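Local atomic coordinates of M32 carboxypeptidase (Pyrococcus furiosus, PDB entry 1KA2), a protein that removes amino acids one after another from the C-terminus of peptides, acting as a cobalt-dependent metallocarboxypeptidase of broad specificity that works as a homodimer. Residues A[263-268]-A[309-314]; A[277-282]-A[459-464]; A[303-308]-A[451-456]; A[432-437]-A[442-447]; A[481-484]-A[488-491]. One frame throughout, in Å; residues are numbered along the deposited sequence.

In the fold
Reading from the N terminus, the metal-binding helix 261-278 opens two loops, one from residues 263-268 and one from 277-282. Contact 1 closes the first on 309-314, after 277-282 and 303-308 have already passed, so it crosses both contact 2 and contact 3. The segments 303-308 and 451-456 meet in contact 3, and within that long excursion the short helical turnaround of contact 4 (432-437 with 442-447) opens and shuts; contact 2, closing at 459-464, encloses both. Contact 5 follows in series near the C terminus. Together they tie the metal-binding helices 261-278 and 295-309 to helices 444-450 and 454-465, while Gln432 links contact 4 to the loop of contact 5.

Contact 1: residues A[263-268]-A[309-314]; sequences TILSTV and IGRSKE
The guanidinium group of Arg311 receives the CD1 methyl of Leu265 over one face, 3.0 Å above its plane and displaced toward the rim. The two side chains cross at about a right angle, and the packing is tight: Leu265 CD1 lies 3.1 Å from Arg311 NH1 and 3.2 Å from Arg311 CZ. The N-H groups of the arginine are used outside this pair, NH1 by the backbone carbonyl of Phe342 and NE by Asn307 OD1, which together fix the rotation of the flat group beneath the methyl. Leu265 stands one turn before the metal ligand His269, on the helix that carries the HEXXH motif of this M32 peptidase. Facing it is the type I turn from Ile309 to Ser312, which leads out of helix 295-309, where Glu299 supplies the third metal ligand. The other leucine methyl, CD2, rests 3.7 Å from Gly310 O. Having no side chain, Gly310 leaves this methyl room against the turn. With CG opposite the carbonyl carbon (chi1 -71°), Leu265 spreads its two methyls over successive residues of the turn. Ser312, the N-cap, precedes helix 313-326, its OG bonded to Phe315 N.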
# COMPACT_ATOMS: atom_id res chain seq x y z
N THR A 263 -4.02 -0.46 24.64
CA THR A 263 -4.60 -0.55 23.31
C THR A 263 -5.83 0.32 23.18
O THR A 263 -6.06 0.92 22.13
CB THR A 263 -4.93 -2.02 22.94
OG1 THR A 263 -5.31 -2.07 21.57
CG2 THR A 263 -6.05 -2.57 23.82
N ILE A 264 -6.61 0.43 24.25
CA ILE A 264 -7.82 1.25 24.21
C ILE A 264 -7.53 2.73 24.02
O ILE A 264 -7.97 3.34 23.05
CB ILE A 264 -8.68 1.09 25.49
CG1 ILE A 264 -9.35 -0.29 25.52
CG2 ILE A 264 -9.73 2.21 25.56
CD1 ILE A 264 -10.30 -0.50 26.70
N LEU A 265 -6.80 3.32 24.96
CA LEU A 265 -6.50 4.75 24.88
C LEU A 265 -5.67 5.10 23.66
O LEU A 265 -5.78 6.18 23.10
CB LEU A 265 -5.81 5.23 26.16
CG LEU A 265 -6.76 5.26 27.36
CD1 LEU A 265 -5.98 5.49 28.64
CD2 LEU A 265 -7.81 6.34 27.16
N SER A 266 -4.82 4.16 23.26
CA SER A 266 -3.98 4.34 22.09
C SER A 266 -4.85 4.43 20.84
O SER A 266 -4.60 5.26 19.95
CB SER A 266 -3.01 3.17 21.97
OG SER A 266 -2.42 3.17 20.70
N THR A 267 -5.87 3.58 20.75
CA THR A 267 -6.77 3.59 19.60
C THR A 267 -7.55 4.91 19.57
O THR A 267 -7.70 5.56 18.52
CB THR A 267 -7.77 2.40 19.65
OG1 THR A 267 -7.04 1.16 19.73
CG2 THR A 267 -8.63 2.37 18.40
N VAL A 268 -8.02 5.32 20.75
CA VAL A 268 -8.76 6.56 20.92
C VAL A 268 -7.85 7.73 20.54
O VAL A 268 -8.25 8.63 19.79
CB VAL A 268 -9.24 6.72 22.37
CG1 VAL A 268 -10.09 7.98 22.52
CG2 VAL A 268 -10.03 5.50 22.78
N ILE A 309 -11.66 12.84 27.11
CA ILE A 309 -12.79 11.91 27.01
C ILE A 309 -12.48 10.49 27.47
O ILE A 309 -13.20 9.92 28.30
CB ILE A 309 -13.31 11.84 25.56
CG1 ILE A 309 -13.84 13.21 25.15
CG2 ILE A 309 -14.39 10.78 25.43
CD1 ILE A 309 -14.51 13.27 23.79
N GLY A 310 -11.42 9.92 26.91
CA GLY A 310 -11.05 8.55 27.24
C GLY A 310 -10.75 8.21 28.68
O GLY A 310 -10.93 7.06 29.08
N ARG A 311 -10.29 9.17 29.48
CA ARG A 311 -9.99 8.88 30.88
C ARG A 311 -11.06 9.45 31.81
O ARG A 311 -10.92 9.42 33.03
CB ARG A 311 -8.60 9.43 31.27
CG ARG A 311 -7.44 8.71 30.62
CD ARG A 311 -6.12 9.27 31.12
NE ARG A 311 -5.03 8.94 30.22
CZ ARG A 311 -4.35 7.79 30.22
NH1 ARG A 311 -4.64 6.84 31.08
NH2 ARG A 311 -3.39 7.60 29.33
N SER A 312 -12.13 9.98 31.21
CA SER A 312 -13.23 10.55 31.99
C SER A 312 -14.11 9.43 32.54
O SER A 312 -14.21 8.35 31.95
CB SER A 312 -14.08 11.49 31.12
OG SER A 312 -14.91 10.76 30.24
N LYS A 313 -14.76 9.70 33.67
CA LYS A 313 -15.63 8.70 34.30
C LYS A 313 -16.74 8.23 33.36
O LYS A 313 -17.10 7.06 33.35
CB LYS A 313 -16.23 9.31 35.56
CG LYS A 313 -17.05 8.34 36.37
CD LYS A 313 -16.16 7.23 36.86
CE LYS A 313 -16.87 6.29 37.80
NZ LYS A 313 -15.89 5.34 38.38
N GLU A 314 -17.27 9.17 32.58
CA GLU A 314 -18.34 8.87 31.64
C GLU A 314 -17.93 7.86 30.56
O GLU A 314 -18.66 6.92 30.26
CB GLU A 314 -18.84 10.16 30.97
CG GLU A 314 -19.49 11.17 31.89
CD GLU A 314 -18.49 11.87 32.82
OE1 GLU A 314 -17.37 12.20 32.37
OE2 GLU A 314 -18.86 12.09 33.99

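Contact 2: residues A[277-282]-A[459-464]; sequences ELQQDE and WLREKI
Arg461 lays one face of its guanidinium group against the backbone of Gln279, and these two residues carry most of the buried surface. Gln279 CA sits 3.7 Å above the guanidinium plane, over its centre. The aliphatic parts add to it: Gln279 CB is 3.8 Å from Arg461 NE, and the extended glutamine chain carries its amide to the root of the arginine, with Gln279 NE2 3.6 Å from Arg461 CB. The side chains run obliquely to one another, the amide and guanidinium planes being 38° apart. Arg461 reaches this place because its CG lies opposite the backbone N (chi1 -180°), while a bend at chi3 turns the flat head over the peptide.

Hydrogen bonding between the segments is modest. Arg461 NH2 approaches Gln280 O at the guanidinium edge, at 3.2 Å, but the angle at the hydrogen is only 133°, so the bond is weak. The amide nitrogen of Gln279 is held more firmly by helix 454-465 and its end, through Lys457 O and His465 ND1.

Longer-range charge may add a little. Glu282 OE2 stands 6.6 Å from Arg461 NH2, too far for a salt bridge, and that carboxylate is paired with Arg230 and Arg247.

Gln279 is where the HEXXH helix, 261-278, unwinds. A cation laid on the C-terminal end of a helix, where backbone carbonyls gather, is likely to be stabilised electrostatically, and here that attraction would be spread over a flat face-on contact instead of resting on one straight bond.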
# COMPACT_ATOMS: atom_id res chain seq x y z
N GLU A 277 -8.23 14.63 10.22
CA GLU A 277 -7.96 14.52 8.79
C GLU A 277 -9.24 14.15 8.04
O GLU A 277 -9.46 14.56 6.90
CB GLU A 277 -6.88 13.47 8.56
CG GLU A 277 -5.52 13.89 9.07
CD GLU A 277 -4.97 15.10 8.33
OE1 GLU A 277 -5.30 15.28 7.13
OE2 GLU A 277 -4.20 15.87 8.94
N LEU A 278 -10.08 13.37 8.71
CA LEU A 278 -11.34 12.92 8.16
C LEU A 278 -12.30 14.10 7.98
O LEU A 278 -13.03 14.17 6.99
CB LEU A 278 -11.96 11.89 9.12
CG LEU A 278 -12.37 10.52 8.57
CD1 LEU A 278 -11.40 10.06 7.54
CD2 LEU A 278 -12.45 9.52 9.72
N GLN A 279 -12.29 15.03 8.93
CA GLN A 279 -13.19 16.17 8.86
C GLN A 279 -12.58 17.38 8.17
O GLN A 279 -12.77 18.52 8.59
CB GLN A 279 -13.68 16.54 10.26
CG GLN A 279 -14.40 15.37 10.93
CD GLN A 279 -15.31 15.78 12.07
OE1 GLN A 279 -16.47 15.39 12.11
NE2 GLN A 279 -14.78 16.56 13.01
N GLN A 280 -11.85 17.11 7.10
CA GLN A 280 -11.20 18.15 6.33
C GLN A 280 -12.22 18.64 5.29
O GLN A 280 -13.21 17.97 5.03
CB GLN A 280 -9.96 17.58 5.65
CG GLN A 280 -8.86 18.57 5.45
CD GLN A 280 -8.32 19.15 6.75
OE1 GLN A 280 -7.67 20.18 6.74
NE2 GLN A 280 -8.59 18.49 7.87
N ASP A 281 -11.98 19.81 4.72
CA ASP A 281 -12.89 20.38 3.73
C ASP A 281 -12.56 19.83 2.34
O ASP A 281 -11.50 20.12 1.80
CB ASP A 281 -12.74 21.91 3.73
CG ASP A 281 -13.87 22.61 3.01
OD1 ASP A 281 -14.23 22.17 1.90
OD2 ASP A 281 -14.38 23.62 3.55
N GLU A 282 -13.48 19.06 1.76
CA GLU A 282 -13.23 18.46 0.44
C GLU A 282 -13.03 19.44 -0.72
O GLU A 282 -12.61 19.03 -1.81
CB GLU A 282 -14.34 17.47 0.08
CG GLU A 282 -14.48 16.32 1.07
CD GLU A 282 -15.34 15.19 0.52
OE1 GLU A 282 -16.23 15.46 -0.31
OE2 GLU A 282 -15.12 14.04 0.93
N TRP A 459 -18.38 20.24 16.56
CA TRP A 459 -17.81 21.43 17.20
C TRP A 459 -16.34 21.50 16.82
O TRP A 459 -15.83 22.57 16.47
CB TRP A 459 -17.94 21.34 18.73
CG TRP A 459 -17.55 22.59 19.45
CD1 TRP A 459 -18.39 23.60 19.86
CD2 TRP A 459 -16.24 22.97 19.86
NE1 TRP A 459 -17.67 24.57 20.52
CE2 TRP A 459 -16.35 24.21 20.53
CE3 TRP A 459 -14.97 22.38 19.74
CZ2 TRP A 459 -15.24 24.87 21.08
CZ3 TRP A 459 -13.87 23.04 20.28
CH2 TRP A 459 -14.02 24.27 20.95
N LEU A 460 -15.65 20.36 16.89
CA LEU A 460 -14.24 20.29 16.53
C LEU A 460 -14.04 20.65 15.06
O LEU A 460 -13.09 21.34 14.71
CB LEU A 460 -13.68 18.88 16.80
CG LEU A 460 -12.94 18.53 18.11
CD1 LEU A 460 -12.57 19.78 18.90
CD2 LEU A 460 -13.77 17.63 18.94
N ARG A 461 -14.95 20.20 14.19
CA ARG A 461 -14.85 20.49 12.77
C ARG A 461 -14.86 21.99 12.48
O ARG A 461 -13.95 22.52 11.86
CB ARG A 461 -16.00 19.82 12.00
CG ARG A 461 -15.97 20.05 10.50
CD ARG A 461 -16.79 18.98 9.80
NE ARG A 461 -16.25 18.68 8.47
CZ ARG A 461 -16.48 17.55 7.80
NH1 ARG A 461 -17.25 16.60 8.33
NH2 ARG A 461 -15.93 17.36 6.61
N GLU A 462 -15.91 22.66 12.95
CA GLU A 462 -16.07 24.09 12.74
C GLU A 462 -14.95 24.92 13.35
O GLU A 462 -14.49 25.89 12.75
CB GLU A 462 -17.40 24.57 13.32
CG GLU A 462 -18.51 24.70 12.31
CD GLU A 462 -18.18 25.67 11.20
OE1 GLU A 462 -17.85 26.85 11.51
OE2 GLU A 462 -18.25 25.27 10.02
N LYS A 463 -14.53 24.55 14.55
CA LYS A 463 -13.48 25.31 15.22
C LYS A 463 -12.06 25.03 14.72
O LYS A 463 -11.29 25.97 14.50
CB LYS A 463 -13.55 25.08 16.74
CG LYS A 463 -14.81 25.60 17.41
CD LYS A 463 -14.98 27.09 17.19
CE LYS A 463 -16.01 27.71 18.14
NZ LYS A 463 -17.40 27.25 17.87
N ILE A 464 -11.73 23.76 14.53
CA ILE A 464 -10.37 23.39 14.10
C ILE A 464 -10.19 22.73 12.73
O ILE A 464 -9.49 23.26 11.87
CB ILE A 464 -9.73 22.43 15.13
CG1 ILE A 464 -9.85 22.99 16.55
CG2 ILE A 464 -8.28 22.19 14.76
CD1 ILE A 464 -9.18 24.33 16.76

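Contact 3: residues A[303-308]-A[451-456]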
# COMPACT_ATOMS: atom_id res chain seq x y z
N ARG A 303 -5.03 14.09 22.04
CA ARG A 303 -5.10 14.15 23.50
C ARG A 303 -6.49 14.53 23.96
O ARG A 303 -6.91 14.17 25.05
CB ARG A 303 -4.09 15.16 24.05
CG ARG A 303 -2.63 14.78 23.80
CD ARG A 303 -2.25 13.46 24.48
NE ARG A 303 -0.80 13.30 24.54
CZ ARG A 303 -0.17 12.23 24.99
NH1 ARG A 303 -0.85 11.17 25.41
NH2 ARG A 303 1.16 12.21 25.02
N PHE A 304 -7.22 15.27 23.12
CA PHE A 304 -8.58 15.63 23.48
C PHE A 304 -9.39 14.35 23.65
O PHE A 304 -10.01 14.12 24.68
CB PHE A 304 -9.24 16.49 22.40
CG PHE A 304 -10.61 17.00 22.78
CD1 PHE A 304 -10.75 18.15 23.56
CD2 PHE A 304 -11.76 16.31 22.41
CE1 PHE A 304 -12.01 18.60 23.96
CE2 PHE A 304 -13.03 16.75 22.80
CZ PHE A 304 -13.15 17.90 23.57
N TRP A 305 -9.36 13.49 22.63
CA TRP A 305 -10.10 12.24 22.69
C TRP A 305 -9.54 11.25 23.70
O TRP A 305 -10.29 10.56 24.40
CB TRP A 305 -10.19 11.59 21.31
CG TRP A 305 -11.08 12.37 20.41
CD1 TRP A 305 -10.76 13.49 19.72
CD2 TRP A 305 -12.49 12.18 20.24
NE1 TRP A 305 -11.88 14.03 19.14
CE2 TRP A 305 -12.96 13.24 19.45
CE3 TRP A 305 -13.41 11.23 20.70
CZ2 TRP A 305 -14.30 13.38 19.09
CZ3 TRP A 305 -14.75 11.37 20.35
CH2 TRP A 305 -15.18 12.44 19.55
N GLU A 306 -8.22 11.16 23.77
CA GLU A 306 -7.60 10.22 24.69
C GLU A 306 -7.78 10.54 26.18
O GLU A 306 -8.30 9.72 26.93
CB GLU A 306 -6.09 10.11 24.42
CG GLU A 306 -5.40 9.13 25.35
CD GLU A 306 -3.90 9.32 25.36
OE1 GLU A 306 -3.44 10.27 24.68
OE2 GLU A 306 -3.20 8.55 26.06
N ASN A 307 -7.36 11.73 26.59
CA ASN A 307 -7.42 12.13 28.00
C ASN A 307 -8.68 12.88 28.45
O ASN A 307 -9.25 12.56 29.49
CB ASN A 307 -6.19 12.96 28.36
CG ASN A 307 -4.88 12.24 28.04
OD1 ASN A 307 -4.76 11.03 28.26
ND2 ASN A 307 -3.90 12.97 27.54
N ILE A 308 -9.10 13.87 27.68
CA ILE A 308 -10.29 14.62 28.03
C ILE A 308 -11.52 13.72 28.10
O ILE A 308 -12.32 13.82 29.03
CB ILE A 308 -10.56 15.74 27.00
CG1 ILE A 308 -9.32 16.65 26.89
CG2 ILE A 308 -11.79 16.55 27.40
CD1 ILE A 308 -8.93 17.35 28.19
N ALA A 451 -22.90 8.15 24.40
CA ALA A 451 -22.33 7.91 23.09
C ALA A 451 -22.84 8.87 22.02
O ALA A 451 -22.87 8.55 20.83
CB ALA A 451 -22.60 6.45 22.66
N GLU A 452 -23.24 10.06 22.44
CA GLU A 452 -23.71 11.08 21.51
C GLU A 452 -22.55 12.01 21.17
O GLU A 452 -22.43 13.12 21.71
CB GLU A 452 -24.85 11.88 22.14
CG GLU A 452 -26.10 11.05 22.39
CD GLU A 452 -27.15 11.81 23.18
OE1 GLU A 452 -27.45 12.97 22.83
OE2 GLU A 452 -27.66 11.24 24.16
N PHE A 453 -21.68 11.55 20.27
CA PHE A 453 -20.51 12.32 19.88
C PHE A 453 -20.63 13.24 18.68
O PHE A 453 -19.74 14.06 18.44
CB PHE A 453 -19.33 11.39 19.65
CG PHE A 453 -18.99 10.54 20.84
CD1 PHE A 453 -19.49 9.25 20.95
CD2 PHE A 453 -18.17 11.04 21.84
CE1 PHE A 453 -19.16 8.45 22.03
CE2 PHE A 453 -17.84 10.25 22.93
CZ PHE A 453 -18.34 8.96 23.03
N ASP A 454 -21.71 13.13 17.92
CA ASP A 454 -21.85 13.99 16.75
C ASP A 454 -21.69 15.48 17.05
O ASP A 454 -20.94 16.16 16.36
CB ASP A 454 -23.18 13.72 16.05
CG ASP A 454 -23.20 12.37 15.35
OD1 ASP A 454 -22.12 11.79 15.14
OD2 ASP A 454 -24.30 11.90 15.00
N PRO A 455 -22.39 16.01 18.06
CA PRO A 455 -22.22 17.44 18.33
C PRO A 455 -20.78 17.83 18.69
O PRO A 455 -20.32 18.93 18.35
CB PRO A 455 -23.23 17.72 19.45
CG PRO A 455 -23.43 16.38 20.11
CD PRO A 455 -23.44 15.43 18.93
N ILE A 456 -20.08 16.93 19.37
CA ILE A 456 -18.70 17.16 19.76
C ILE A 456 -17.78 17.07 18.55
O ILE A 456 -16.80 17.81 18.45
CB ILE A 456 -18.25 16.15 20.82
CG1 ILE A 456 -18.99 16.44 22.13
CG2 ILE A 456 -16.72 16.20 21.00
CD1 ILE A 456 -18.76 15.41 23.20
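Helix 295-309, which presents the metal ligand Glu299, brings two aromatic side chains, Phe304 and Trp305, against Phe453, in the loop after helix 444-450, and Ile456 of helix 454-465. The packing is wholly apolar. Trp305 CZ3 meets Phe453 CD2 at 3.7 Å, the closest approach between the segments. The six-membered ring of Trp305 and the ring of Phe453 have centroids 5.8 Å apart and planes inclined at 44°, an oblique pairing. Beside it, one methyl serves both aromatic residues: Ile456 CG2 is 4.1 Å from Phe304 CE2 and 4.2 Å from Trp305 CZ2. That methyl points at the pair because it lies opposite the backbone N of Ile456, leaving the longer CG1 branch opposite the carbonyl carbon (chi1 -69°). Phe304 in turn props the indole, its CD2 lying 3.9 Å above one face. On the same helix Glu306 OE1 accepts Arg303 NH1 at 2.8 Å in a salt bridge and also bonds His269 ND1, a second-shell position behind a metal ligand. A Schellman motif at Ala451 ends helix 444-450 and lets the chain turn into Phe453. Phe223 of helix 209-223 meets both Trp305 and Phe453 edge-to-face, Phe271 of helix 261-278 does the same to Trp305, and Phe444 of helix 444-450 packs on Phe304 and Ile456.

Contact 4: residues A[432-437]-A[442-447]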
# COMPACT_ATOMS: atom_id res chain seq x y z
N GLN A 432 -7.47 23.38 27.20
CA GLN A 432 -8.07 24.65 26.80
C GLN A 432 -9.31 24.42 25.94
O GLN A 432 -10.36 25.01 26.17
CB GLN A 432 -7.03 25.48 26.03
CG GLN A 432 -7.28 26.99 26.04
CD GLN A 432 -6.11 27.78 25.47
OE1 GLN A 432 -4.96 27.33 25.50
NE2 GLN A 432 -6.39 28.98 24.96
N LEU A 433 -9.19 23.55 24.94
CA LEU A 433 -10.30 23.24 24.06
C LEU A 433 -11.48 22.67 24.83
O LEU A 433 -12.63 22.93 24.48
CB LEU A 433 -9.87 22.25 22.97
CG LEU A 433 -8.91 22.85 21.93
CD1 LEU A 433 -8.53 21.82 20.86
CD2 LEU A 433 -9.59 24.07 21.32
N TYR A 434 -11.19 21.89 25.86
CA TYR A 434 -12.24 21.28 26.67
C TYR A 434 -13.16 22.32 27.30
O TYR A 434 -14.38 22.17 27.27
CB TYR A 434 -11.64 20.40 27.78
CG TYR A 434 -12.63 20.10 28.89
CD1 TYR A 434 -13.80 19.35 28.63
CD2 TYR A 434 -12.44 20.59 30.18
CE1 TYR A 434 -14.75 19.12 29.64
CE2 TYR A 434 -13.38 20.37 31.19
CZ TYR A 434 -14.53 19.63 30.92
OH TYR A 434 -15.43 19.40 31.92
N TYR A 435 -12.57 23.36 27.87
CA TYR A 435 -13.35 24.41 28.52
C TYR A 435 -14.11 25.27 27.52
O TYR A 435 -15.19 25.77 27.83
CB TYR A 435 -12.45 25.28 29.40
CG TYR A 435 -12.01 24.54 30.65
CD1 TYR A 435 -10.66 24.25 30.88
CD2 TYR A 435 -12.95 24.06 31.56
CE1 TYR A 435 -10.27 23.48 31.98
CE2 TYR A 435 -12.56 23.30 32.67
CZ TYR A 435 -11.22 23.01 32.87
OH TYR A 435 -10.85 22.21 33.93
N HIS A 436 -13.57 25.43 26.32
CA HIS A 436 -14.25 26.21 25.31
C HIS A 436 -15.46 25.44 24.77
O HIS A 436 -16.48 26.04 24.43
CB HIS A 436 -13.29 26.56 24.19
CG HIS A 436 -12.39 27.71 24.52
ND1 HIS A 436 -12.80 29.02 24.47
CD2 HIS A 436 -11.11 27.73 24.98
CE1 HIS A 436 -11.82 29.81 24.88
NE2 HIS A 436 -10.79 29.05 25.20
N ILE A 437 -15.35 24.12 24.69
CA ILE A 437 -16.47 23.33 24.20
C ILE A 437 -17.46 23.14 25.35
O ILE A 437 -18.67 23.07 25.13
CB ILE A 437 -16.02 21.93 23.66
CG1 ILE A 437 -17.21 21.22 23.02
CG2 ILE A 437 -15.45 21.08 24.78
CD1 ILE A 437 -16.87 19.92 22.35
N PRO A 442 -22.57 22.53 27.47
CA PRO A 442 -22.48 22.26 28.91
C PRO A 442 -22.87 20.84 29.32
O PRO A 442 -22.56 20.41 30.42
CB PRO A 442 -23.38 23.33 29.52
CG PRO A 442 -24.39 23.60 28.44
CD PRO A 442 -23.53 23.61 27.20
N ASP A 443 -23.54 20.12 28.43
CA ASP A 443 -23.94 18.74 28.73
C ASP A 443 -22.94 17.79 28.05
O ASP A 443 -23.30 16.69 27.61
CB ASP A 443 -25.36 18.49 28.23
CG ASP A 443 -25.49 18.63 26.72
OD1 ASP A 443 -24.79 19.48 26.14
OD2 ASP A 443 -26.30 17.89 26.13
N PHE A 444 -21.70 18.25 27.97
CA PHE A 444 -20.59 17.51 27.37
C PHE A 444 -20.51 16.10 27.95
O PHE A 444 -20.60 15.11 27.23
CB PHE A 444 -19.28 18.26 27.63
CG PHE A 444 -18.07 17.62 27.01
CD1 PHE A 444 -17.73 17.86 25.67
CD2 PHE A 444 -17.26 16.76 27.75
CE1 PHE A 444 -16.61 17.26 25.09
CE2 PHE A 444 -16.13 16.14 27.19
CZ PHE A 444 -15.80 16.39 25.85
N GLU A 445 -20.36 16.02 29.28
CA GLU A 445 -20.25 14.75 30.01
C GLU A 445 -21.42 13.81 29.75
O GLU A 445 -21.22 12.62 29.49
CB GLU A 445 -20.19 15.02 31.52
CG GLU A 445 -19.66 16.40 31.88
CD GLU A 445 -18.17 16.52 31.69
OE1 GLU A 445 -17.65 17.65 31.70
OE2 GLU A 445 -17.52 15.46 31.55
N GLU A 446 -22.63 14.35 29.84
CA GLU A 446 -23.83 13.56 29.62
C GLU A 446 -23.83 12.95 28.21
O GLU A 446 -24.22 11.80 28.03
CB GLU A 446 -25.06 14.44 29.85
CG GLU A 446 -26.39 13.74 29.62
CD GLU A 446 -27.57 14.63 29.95
OE1 GLU A 446 -28.70 14.31 29.52
OE2 GLU A 446 -27.37 15.66 30.65
N LYS A 447 -23.40 13.72 27.22
CA LYS A 447 -23.36 13.20 25.85
C LYS A 447 -22.32 12.07 25.70
O LYS A 447 -22.56 11.10 24.98
CB LYS A 447 -23.07 14.32 24.85
CG LYS A 447 -24.23 15.30 24.67
CD LYS A 447 -24.01 16.24 23.49
CE LYS A 447 -25.10 17.31 23.42
NZ LYS A 447 -26.46 16.72 23.35
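Phe444 is the first residue of 442-447 to pack its side chain on helix 421-440, and it meets Tyr434 in a T-shaped (edge-to-face) pair. The tyrosine contributes the edge, with CE1 3.9 Å from Phe444 CD2; the ring centres are 5.6 Å apart and the planes stand at 72°. At the edge of the phenylalanine ring lies Ile437, whose CD1 is 3.8 Å from Phe444 CE1, with its CG2 branch close by. The pair joins consecutive helices: helix 421-440 gives way within a few residues to helix 444-450, and the first aromatic of the new helix folds back on the old one. Next comes Glu445, its chain bent at chi2 (-75°) to bring OE1 to 2.8 Å from Tyr434 OH, which donates nearly in line with the C-O bond. Lys438 NZ holds the same oxygen in a salt bridge. A phenylalanine in place of Tyr434 would probably leave Glu445 OE1 dependent on Lys438 and its carboxylate freer to turn. Two residues on, Lys447 reaches back one turn to Asp443 at the N-cap, where NZ and OD2 form a salt bridge at 3.0 Å whose hydrogen bond is weak.

Contact 5: residues A[481-484]-A[488-491]; sequences IGED and EYFV
Glu483 OE2, which lies 3.1 Å from Tyr489 OH, is gripped by two groups of helix 421-440: Gln432 NE2 and His436 NE2 both form hydrogen bonds to it. The tyrosine and the glutamate reach each other from opposite directions, the ring and carboxylate planes being 63° apart. OE2 also comes within van der Waals range of the ring, 3.4 Å from Tyr489 CE1, whereas the other carboxylate oxygen, OE1, stays 3.7 Å from Tyr489 OH. Glu483 takes a crowded first torsion, CG lying between its backbone N and carbonyl carbon (chi1 43°), and from there an extended chain carries the carboxylate out to the ring.

The contact spans the loop between helices 473-481 and 488-498. Gly482, with positive phi, marks the exit from the first, and Tyr489 stands in the opening turn of the second. Gln432 joins both sides, for its NE2 also bonds Asp484 O while its side chain packs on Tyr489.

With an alanine here instead of Glu483, Gln432 and His436 would probably each lose a polar mate, and the tyrosine hydroxyl would face a gap where the carboxylate had been.

One carboxylate oxygen thus ties two side chains of helix 421-440 to the loop, with the tyrosine hydroxyl close beside it. Its negative charge would be expected to polarise the imidazole of His436 and perhaps to raise that group's affinity for a proton.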
# COMPACT_ATOMS: atom_id res chain seq x y z
N ILE A 481 -10.59 30.25 18.81
CA ILE A 481 -10.78 30.23 20.26
C ILE A 481 -10.70 31.60 20.94
O ILE A 481 -10.77 31.71 22.16
CB ILE A 481 -9.77 29.24 20.88
CG1 ILE A 481 -10.05 27.84 20.32
CG2 ILE A 481 -9.86 29.21 22.38
CD1 ILE A 481 -11.51 27.43 20.41
N GLY A 482 -10.58 32.65 20.13
CA GLY A 482 -10.52 33.99 20.67
C GLY A 482 -9.33 34.26 21.56
O GLY A 482 -9.29 35.25 22.28
N GLU A 483 -8.34 33.37 21.52
CA GLU A 483 -7.15 33.55 22.34
C GLU A 483 -6.00 32.68 21.88
O GLU A 483 -6.08 31.97 20.87
CB GLU A 483 -7.46 33.29 23.82
CG GLU A 483 -8.34 32.07 24.09
CD GLU A 483 -8.54 31.79 25.56
OE1 GLU A 483 -8.82 32.75 26.32
OE2 GLU A 483 -8.44 30.63 25.98
N ASP A 484 -4.91 32.75 22.63
CA ASP A 484 -3.71 31.98 22.35
C ASP A 484 -3.59 30.85 23.37
O ASP A 484 -4.35 30.81 24.34
CB ASP A 484 -2.48 32.89 22.44
CG ASP A 484 -2.49 33.98 21.39
OD1 ASP A 484 -2.02 33.73 20.26
OD2 ASP A 484 -2.98 35.09 21.69
N GLU A 488 -2.43 27.56 31.69
CA GLU A 488 -3.34 27.61 32.84
C GLU A 488 -4.50 26.62 32.82
O GLU A 488 -4.87 26.07 33.86
CB GLU A 488 -3.90 29.03 33.01
CG GLU A 488 -2.91 30.04 33.57
CD GLU A 488 -2.38 29.65 34.93
OE1 GLU A 488 -3.18 29.12 35.74
OE2 GLU A 488 -1.18 29.87 35.20
N TYR A 489 -5.08 26.38 31.64
CA TYR A 489 -6.20 25.45 31.51
C TYR A 489 -5.85 24.03 31.90
O TYR A 489 -6.62 23.35 32.58
CB TYR A 489 -6.76 25.46 30.09
CG TYR A 489 -7.53 26.71 29.76
CD1 TYR A 489 -6.91 27.77 29.11
CD2 TYR A 489 -8.87 26.83 30.09
CE1 TYR A 489 -7.61 28.93 28.81
CE2 TYR A 489 -9.58 27.99 29.80
CZ TYR A 489 -8.95 29.03 29.16
OH TYR A 489 -9.64 30.16 28.85
N PHE A 490 -4.68 23.57 31.47
CA PHE A 490 -4.24 22.22 31.79
C PHE A 490 -4.15 22.06 33.31
O PHE A 490 -4.48 21.00 33.84
CB PHE A 490 -2.88 21.93 31.15
CG PHE A 490 -2.40 20.52 31.35
CD1 PHE A 490 -3.01 19.46 30.68
CD2 PHE A 490 -1.36 20.24 32.23
CE1 PHE A 490 -2.59 18.14 30.88
CE2 PHE A 490 -0.92 18.93 32.44
CZ PHE A 490 -1.54 17.88 31.77
N VAL A 491 -3.70 23.10 33.99
CA VAL A 491 -3.57 23.05 35.45
C VAL A 491 -4.93 22.92 36.14
O VAL A 491 -5.09 22.14 37.08
CB VAL A 491 -2.84 24.31 35.99
CG1 VAL A 491 -2.74 24.23 37.50
CG2 VAL A 491 -1.45 24.41 35.36